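Local coordinates for dihydrodipicolinate reductase N-terminus domain-containing protein (Mycobacterium smegmatis, PDB 6IAQ) that is an NADP-binding amine dehydrogenase that probably catalyses the asymmetric reductive amination of ketones to amines, at residues M235-E238 / A239-I242; D243-P246 / G247-I250. All blocks are in the same frame, centred on the assembly; numbering follows the deposited sequence.

Contact 1 (M235-E238 / A239-I242)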
loop_
_atom_site.group_PDB
_atom_site.type_symbol
_atom_site.label_atom_id
_atom_site.label_comp_id
_atom_site.label_asym_id
_atom_site.label_seq_id
_atom_site.Cartn_x
_atom_site.Cartn_y
_atom_site.Cartn_z
ATOM N N MET A 235 -24.745 22.487 17.926
ATOM C CA MET A 235 -24.580 21.100 17.410
ATOM C C MET A 235 -24.987 20.126 18.514
ATOM O O MET A 235 -25.255 20.549 19.644
ATOM C CB MET A 235 -23.122 20.786 17.062
ATOM C CG MET A 235 -22.392 21.916 16.443
ATOM S SD MET A 235 -20.684 21.536 16.082
ATOM C CE MET A 235 -20.828 19.980 15.187
ATOM N N ARG A 236 -24.954 18.847 18.209
ATOM C CA ARG A 236 -25.236 17.745 19.145
ATOM C C ARG A 236 -24.134 16.706 18.931
ATOM O O ARG A 236 -23.741 16.510 17.775
ATOM C CB ARG A 236 -26.630 17.153 18.893
ATOM C CG ARG A 236 -27.024 16.160 19.975
ATOM C CD ARG A 236 -28.486 15.835 20.085
ATOM N NE ARG A 236 -28.779 15.437 21.462
ATOM C CZ ARG A 236 -28.566 14.233 21.969
ATOM N NH1 ARG A 236 -28.857 13.990 23.232
ATOM N NH2 ARG A 236 -28.066 13.266 21.217
ATOM N N SER A 237 -23.605 16.132 20.004
ATOM C CA SER A 237 -22.706 14.951 19.951
ATOM C C SER A 237 -23.542 13.727 20.275
ATOM O O SER A 237 -23.985 13.599 21.435
ATOM C CB SER A 237 -21.554 15.064 20.901
ATOM O OG SER A 237 -20.850 13.831 20.970
ATOM N N GLU A 238 -23.777 12.871 19.289
ATOM C CA GLU A 238 -24.438 11.559 19.504
ATOM C C GLU A 238 -23.545 10.691 20.398
ATOM O O GLU A 238 -24.093 9.871 21.162
ATOM C CB GLU A 238 -24.796 10.903 18.170
ATOM C CG GLU A 238 -25.928 11.615 17.451
ATOM C CD GLU A 238 -27.154 11.892 18.307
ATOM O OE1 GLU A 238 -27.637 13.049 18.288
ATOM O OE2 GLU A 238 -27.625 10.962 19.003
ATOM N N ALA A 239 -22.222 10.834 20.347
ATOM C CA ALA A 239 -21.323 9.962 21.139
ATOM C C ALA A 239 -21.559 10.198 22.642
ATOM O O ALA A 239 -21.502 9.220 23.400
ATOM C CB ALA A 239 -19.882 10.185 20.767
ATOM N N LEU A 240 -21.773 11.448 23.066
ATOM C CA LEU A 240 -21.962 11.783 24.503
ATOM C C LEU A 240 -23.432 12.075 24.837
ATOM O O LEU A 240 -23.745 12.175 26.018
ATOM C CB LEU A 240 -21.025 12.941 24.857
ATOM C CG LEU A 240 -19.544 12.560 24.892
ATOM C CD1 LEU A 240 -18.663 13.763 25.129
ATOM C CD2 LEU A 240 -19.269 11.499 25.935
ATOM N N GLY A 241 -24.316 12.124 23.850
ATOM C CA GLY A 241 -25.718 12.538 24.015
ATOM C C GLY A 241 -25.820 13.899 24.672
ATOM O O GLY A 241 -26.632 14.030 25.582
ATOM N N ILE A 242 -25.028 14.884 24.229
ATOM C CA ILE A 242 -25.055 16.263 24.793
ATOM C C ILE A 242 -25.261 17.273 23.666
ATOM O O ILE A 242 -24.780 17.035 22.539
ATOM C CB ILE A 242 -23.799 16.584 25.619
ATOM C CG1 ILE A 242 -22.524 16.574 24.769
ATOM C CG2 ILE A 242 -23.698 15.651 26.820
ATOM C CD1 ILE A 242 -21.269 16.982 25.512
#
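Ser-237 and Ile-242 face each other as an antiparallel hydrogen-bonded pair, and the hairpin between them turns through Glu-238 to Gly-241. The amide N of Ser-237 gives a 2.9 Å bond to Ile-242 O. In return Ile-242 N reaches Ser-237 O at 3.2 Å. Gly-241 shares the place opposite Ser-237 with Ile-242, a G1 beta bulge, and its positive phi suits glycine. Its amide N lies 2.8 Å from Ser-237 O.

Chi1 of Ser-237 (171°) sets OG opposite the backbone N, which turns the hydroxyl into the loop. There OG accepts a weak bond of 3.3 Å from Leu-240 N, but its stronger partner is Asp-171. That carboxylate spreads over the turn: OD1 bonds Ser-237 OG and the amide of Ala-239, while OD2 takes the amide of Glu-238. Ala-239 and Leu-240 rest on helix 175-180, and the Ala-239 side chain is about 8 Å from the bound NADP.

On the outer side the extended Arg-236 chain passes along the bulge. Ile-242 N lies 4.0 Å over one face of its guanidinium, toward the rim, and Arg-236 NH2 forms a 3.0 Å salt bridge with Glu-238 OE1. This oxygen lies nearly in the guanidinium plane, yet the donor stands 43° out of the carboxylate plane. A bend at chi2 (-50°) curls Glu-238 back toward the arginine.

The chemistry thus divides the hairpin: the side of the buried Ser-237 is fixed by one aspartate gathering backbone amides and a hydroxyl, whereas the other carries an ion pair between two exposed residues, where water probably screens the charges.

Contact 2 (D243-P246 / G247-I250)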
loop_
_atom_site.group_PDB
_atom_site.type_symbol
_atom_site.label_atom_id
_atom_site.label_comp_id
_atom_site.label_asym_id
_atom_site.label_seq_id
_atom_site.Cartn_x
_atom_site.Cartn_y
_atom_site.Cartn_z
ATOM N N ASP A 243 -25.921 18.385 24.004
ATOM C CA ASP A 243 -25.994 19.590 23.143
ATOM C C ASP A 243 -24.683 20.355 23.295
ATOM O O ASP A 243 -24.155 20.409 24.388
ATOM C CB ASP A 243 -27.231 20.432 23.469
ATOM C CG ASP A 243 -28.522 19.706 23.149
ATOM O OD1 ASP A 243 -28.525 18.892 22.199
ATOM O OD2 ASP A 243 -29.506 19.963 23.843
ATOM N N LEU A 244 -24.199 20.910 22.200
ATOM C CA LEU A 244 -22.982 21.750 22.139
ATOM C C LEU A 244 -23.414 23.135 21.664
ATOM O O LEU A 244 -24.118 23.238 20.645
ATOM C CB LEU A 244 -21.987 21.101 21.175
ATOM C CG LEU A 244 -21.523 19.693 21.572
ATOM C CD1 LEU A 244 -20.987 18.925 20.382
ATOM C CD2 LEU A 244 -20.459 19.780 22.633
ATOM N N ALA A 245 -23.059 24.163 22.423
ATOM C CA ALA A 245 -23.388 25.572 22.114
ATOM C C ALA A 245 -22.271 26.149 21.249
ATOM O O ALA A 245 -21.124 25.717 21.330
ATOM C CB ALA A 245 -23.560 26.356 23.389
ATOM N N PRO A 246 -22.585 27.146 20.393
ATOM C CA PRO A 246 -21.563 27.900 19.687
ATOM C C PRO A 246 -20.447 28.244 20.670
ATOM O O PRO A 246 -20.791 28.685 21.756
ATOM C CB PRO A 246 -22.287 29.180 19.226
ATOM C CG PRO A 246 -23.743 28.792 19.165
ATOM C CD PRO A 246 -23.943 27.647 20.137
ATOM N N GLY A 247 -19.185 28.006 20.298
ATOM C CA GLY A 247 -18.024 28.309 21.154
ATOM C C GLY A 247 -17.573 27.131 22.015
ATOM O O GLY A 247 -16.449 27.188 22.520
ATOM N N ASP A 248 -18.403 26.099 22.192
ATOM C CA ASP A 248 -17.992 24.863 22.932
ATOM C C ASP A 248 -16.876 24.150 22.162
ATOM O O ASP A 248 -16.818 24.249 20.912
ATOM C CB ASP A 248 -19.164 23.911 23.169
ATOM C CG ASP A 248 -20.131 24.355 24.254
ATOM O OD1 ASP A 248 -19.840 25.366 24.917
ATOM O OD2 ASP A 248 -21.173 23.689 24.426
ATOM N N VAL A 249 -15.986 23.472 22.879
ATOM C CA VAL A 249 -14.936 22.616 22.260
ATOM C C VAL A 249 -15.623 21.360 21.716
ATOM O O VAL A 249 -16.461 20.776 22.431
ATOM C CB VAL A 249 -13.794 22.285 23.232
ATOM C CG1 VAL A 249 -12.793 21.326 22.599
ATOM C CG2 VAL A 249 -13.104 23.556 23.707
ATOM N N ILE A 250 -15.309 20.977 20.469
ATOM C CA ILE A 250 -15.938 19.790 19.823
ATOM C C ILE A 250 -14.867 18.775 19.402
ATOM O O ILE A 250 -15.228 17.825 18.701
ATOM C CB ILE A 250 -16.824 20.203 18.635
ATOM C CG1 ILE A 250 -16.012 20.891 17.533
ATOM C CG2 ILE A 250 -17.996 21.033 19.108
ATOM C CD1 ILE A 250 -16.796 21.132 16.246
HETATM O O HOH W 1 -20.370 28.595 24.256
#
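Asp-248 folds its carboxylate back over the backbone of Ala-245, with OD2 also passing 3.5 Å from Leu-244 CA. Its CG stands opposite the carbonyl carbon and beside the backbone N (chi1 -75°), and from there OD2 accepts a 2.8 Å bond from Ala-245 N. The N-H points well at the oxygen, 163° at the hydrogen, although it arrives steeply from above the carboxylate plane. The main chain answers in the other direction: Asp-248 N donates to Ala-245 O at 2.9 Å, closing a type II beta turn.

Pro-246 and Gly-247 form the corners. The phi of 93° at Gly-247 would drive a beta carbon against Pro-246 O, which calls for glycine. A water sits doubtfully close to Pro-246 O and is only weakly bonded to Asp-248 OD1, at 3.3 Å.

Below the turn, Leu-244 CD1 packs on Ile-250 CG2 at 3.9 Å, the two side chains crossing at a slant. Val-249 faces the other way, onto Val-187 and Phe-190 of helix 187-195.

Ala-245 and Asp-248 are therefore joined twice, once through the side chain and once through the backbone, beside a buried aliphatic pair; OD2 accepting the Ala-245 amide is consistent with an ionised aspartate.

Following the chain, strand 235-237 leads into contact 1, whose short loop returns as strand 242-244; contact 2 then begins on that strand and turns the chain into strand 249-260 of the large mixed sheet. The two turns are consecutive, neither enclosing the other, and their centres lie 10 Å apart. The two-stranded hairpin sheet joins them: Met-235 O lies 2.8 Å from Leu-244 N, a probable hydrogen bond, and Arg-236 NE makes a long, weak ion pair with Asp-243 OD1. Met-235 SD also packs on Ile-250 CD1. Together they place the loop of the hairpin at its cofactor end and the second turn at its mixed-sheet end.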